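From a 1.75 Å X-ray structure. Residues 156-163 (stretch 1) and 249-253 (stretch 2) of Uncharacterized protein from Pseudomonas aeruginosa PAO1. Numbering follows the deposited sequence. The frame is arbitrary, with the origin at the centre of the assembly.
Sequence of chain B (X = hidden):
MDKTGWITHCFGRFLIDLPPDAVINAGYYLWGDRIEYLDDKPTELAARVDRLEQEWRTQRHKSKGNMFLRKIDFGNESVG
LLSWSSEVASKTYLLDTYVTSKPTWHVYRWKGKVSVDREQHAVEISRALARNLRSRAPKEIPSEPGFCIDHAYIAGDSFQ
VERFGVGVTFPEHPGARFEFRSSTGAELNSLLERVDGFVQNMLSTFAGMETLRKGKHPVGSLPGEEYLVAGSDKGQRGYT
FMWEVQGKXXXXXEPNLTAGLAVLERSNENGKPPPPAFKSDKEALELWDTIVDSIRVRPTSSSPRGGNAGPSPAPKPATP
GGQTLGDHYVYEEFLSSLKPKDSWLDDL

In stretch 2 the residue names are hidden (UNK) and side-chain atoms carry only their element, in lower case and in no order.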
# COMPACT_ATOMS: atom_id res chain seq x y z
N GLY B 156 -5.58 -26.19 23.37
CA GLY B 156 -5.63 -27.30 22.44
C GLY B 156 -4.37 -27.40 21.61
O GLY B 156 -3.48 -26.54 21.68
N ASP B 157 -4.28 -28.46 20.82
CA ASP B 157 -3.12 -28.64 19.95
C ASP B 157 -3.55 -29.18 18.60
O ASP B 157 -2.77 -29.82 17.90
CB ASP B 157 -2.09 -29.55 20.61
CG ASP B 157 -2.69 -30.86 21.08
OD1 ASP B 157 -3.80 -31.21 20.62
OD2 ASP B 157 -2.04 -31.55 21.90
N SER B 158 -4.81 -28.94 18.26
CA SER B 158 -5.31 -29.29 16.94
C SER B 158 -4.87 -28.21 15.97
O SER B 158 -4.89 -27.02 16.31
CB SER B 158 -6.84 -29.38 16.95
OG SER B 158 -7.28 -30.36 17.87
N PHE B 159 -4.46 -28.61 14.78
CA PHE B 159 -3.95 -27.63 13.83
C PHE B 159 -4.98 -26.55 13.49
O PHE B 159 -6.16 -26.84 13.29
CB PHE B 159 -3.46 -28.28 12.54
CG PHE B 159 -2.91 -27.30 11.57
CD1 PHE B 159 -1.64 -26.79 11.73
CD2 PHE B 159 -3.70 -26.82 10.53
CE1 PHE B 159 -1.14 -25.84 10.86
CE2 PHE B 159 -3.20 -25.88 9.65
CZ PHE B 159 -1.92 -25.39 9.81
N GLN B 160 -4.52 -25.31 13.43
CA GLN B 160 -5.31 -24.19 12.91
C GLN B 160 -4.30 -23.20 12.34
O GLN B 160 -3.14 -23.20 12.75
CB GLN B 160 -6.10 -23.53 14.03
CG GLN B 160 -5.23 -23.12 15.20
CD GLN B 160 -6.02 -22.51 16.35
OE1 GLN B 160 -7.24 -22.65 16.43
NE2 GLN B 160 -5.31 -21.83 17.24
N VAL B 161 -4.72 -22.37 11.39
CA VAL B 161 -3.83 -21.32 10.90
C VAL B 161 -3.73 -20.24 11.98
O VAL B 161 -4.75 -19.68 12.40
CB VAL B 161 -4.33 -20.69 9.59
CG1 VAL B 161 -3.53 -19.43 9.27
CG2 VAL B 161 -4.26 -21.69 8.44
N GLU B 162 -2.51 -19.95 12.42
CA GLU B 162 -2.29 -19.05 13.54
C GLU B 162 -0.97 -18.33 13.34
O GLU B 162 -0.03 -18.87 12.77
CB GLU B 162 -2.30 -19.83 14.89
CG GLU B 162 -1.26 -20.92 14.99
CD GLU B 162 -1.34 -21.69 16.30
OE1 GLU B 162 -2.46 -21.83 16.84
OE2 GLU B 162 -0.28 -22.13 16.79
N ARG B 163 -0.90 -17.09 13.82
CA ARG B 163 0.25 -16.25 13.55
C ARG B 163 0.31 -15.18 14.61
O ARG B 163 -0.72 -14.76 15.14
CB ARG B 163 0.11 -15.62 12.15
CG ARG B 163 1.08 -14.46 11.86
CD ARG B 163 1.13 -14.12 10.37
NE ARG B 163 -0.14 -13.60 9.84
CZ ARG B 163 -0.45 -12.31 9.79
NH1 ARG B 163 0.40 -11.39 10.27
NH2 ARG B 163 -1.60 -11.92 9.26
N UNK B 249 5.05 -27.79 7.08
CA UNK B 249 3.62 -27.68 6.79
C UNK B 249 2.75 -28.29 7.89
O UNK B 249 3.10 -29.32 8.47
c UNK B 249 4.19 -27.78 4.33
c UNK B 249 3.31 -28.32 5.44
o UNK B 249 4.00 -27.23 2.03
o UNK B 249 2.79 -28.92 2.78
c UNK B 249 3.62 -27.99 2.94
N UNK B 250 1.62 -27.65 8.16
CA UNK B 250 0.67 -28.15 9.15
C UNK B 250 1.32 -28.50 10.48
O UNK B 250 1.09 -29.57 11.04
c UNK B 250 -0.09 -29.36 8.60
o UNK B 250 -1.58 -31.34 7.42
o UNK B 250 -2.87 -29.95 6.30
c UNK B 250 -1.87 -30.19 7.01
c UNK B 250 -0.96 -29.04 7.40
N UNK B 251 2.14 -27.59 11.00
CA UNK B 251 2.81 -27.81 12.27
C UNK B 251 2.68 -26.60 13.19
O UNK B 251 3.12 -25.50 12.85
o UNK B 251 4.98 -28.23 13.28
c UNK B 251 4.29 -28.15 12.04
N UNK B 252 2.09 -26.81 14.37
CA UNK B 252 1.88 -25.71 15.31
C UNK B 252 3.19 -25.30 15.98
O UNK B 252 3.39 -24.12 16.29
c UNK B 252 -1.46 -26.85 17.07
c UNK B 252 -1.15 -25.23 15.18
c UNK B 252 0.86 -26.10 16.39
c UNK B 252 -0.56 -26.43 15.92
N UNK B 253 4.08 -26.27 16.19
CA UNK B 253 5.30 -26.03 16.96
C UNK B 253 6.54 -25.89 16.08
O UNK B 253 7.62 -25.57 16.56
o UNK B 253 5.68 -28.41 17.40
c UNK B 253 5.54 -27.12 18.03
c UNK B 253 4.36 -27.16 19.00
O HOH W 1 2.18 -21.63 15.85

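Position 249 carries five side-chain atoms beyond CA, three carbons in an unbranched run and two oxygens, both bonded to the third carbon. A carboxylate on a two-methylene stem is expected of glutamate; glutamine would have the same shape, but one terminal atom would be nitrogen, and the element labels give oxygen twice. The nearest approach of the side chain to stretch 1 is 7.4 Å, from CB to F159 CZ, and its end leads away, so the contact contributes nothing to the assignment. The residue is E249.

Position 250 repeats the pattern: three carbons in line, the third bearing two oxygens. Here the neighbourhood is different. Its CA lies 3.4 Å from F159 CE1, and its CB, 4.3 Å from the same F159 CE1, sits over one face of the ring. The backbone angles, phi 50° and psi 48°, place this position in the left-handed region. Two oxygens on the third carbon, with no nitrogen, give the name E250. With chi1 at -64° (m) and chi2 at -171° (t), its carboxylate lies above the same face of the F159 ring, farther from the ring plane than CB, and no hydrogen bond joins it to stretch 1.

Position 251 has one carbon and one oxygen, the shortest hydroxyl side chain, and CA to CB points away from stretch 1. Only the backbone comes close, N lying 3.7 Å from F159 CE1. A single carbon ending in oxygen identifies S251; its OG is hydrogen-bonded to a residue just outside the two stretches.

Position 252 has four carbons and no other element, forked at the second. A fork there, rather than at CB, separates leucine from isoleucine, which has the same number of atoms. One terminal carbon lies near the carbonyl oxygens of D157 and S158, while the other approaches the F159 ring. The residue is L252, with chi1 -62° (m) and chi2 178° (t). CD1 is 3.4 Å from D157 O and 3.5 Å from S158 O; CD2 is 3.8 Å from F159 CD1, 3.7 Å from Q160 O and 3.6 Å from E162 OE2.

Position 253 shows one carbon bearing an oxygen and a second carbon, the branched hydroxyl of threonine. This is T253; its CG2 comes no closer to stretch 1 than 7.1 Å, to D157 CB, and chi1 is 61° (p).

The contact works by packing: the two stretches bury 316 Å² between them and share no direct hydrogen bond. L252 gives up the most area, 126 Å², and F159 follows with 82 Å². F159 CA and L252 CA are 6.3 Å apart, the register point of the pair, and although both CB bonds point sideways, both side-chain ends come nearer to the opposing stretch. The polar link is indirect. Water 1 donates to E162 OE2 at 2.7 Å and to L252 O at 2.8 Å, tying a carboxylate to a backbone carbonyl, two acceptors that could not hydrogen-bond directly without a proton between them. E162 is itself steadied within its stretch, where Q160 NE2 donates to E162 OE1 at 2.9 Å with a nearly straight angle of 172°.

Stretch 2, residues 249-253: EESLT
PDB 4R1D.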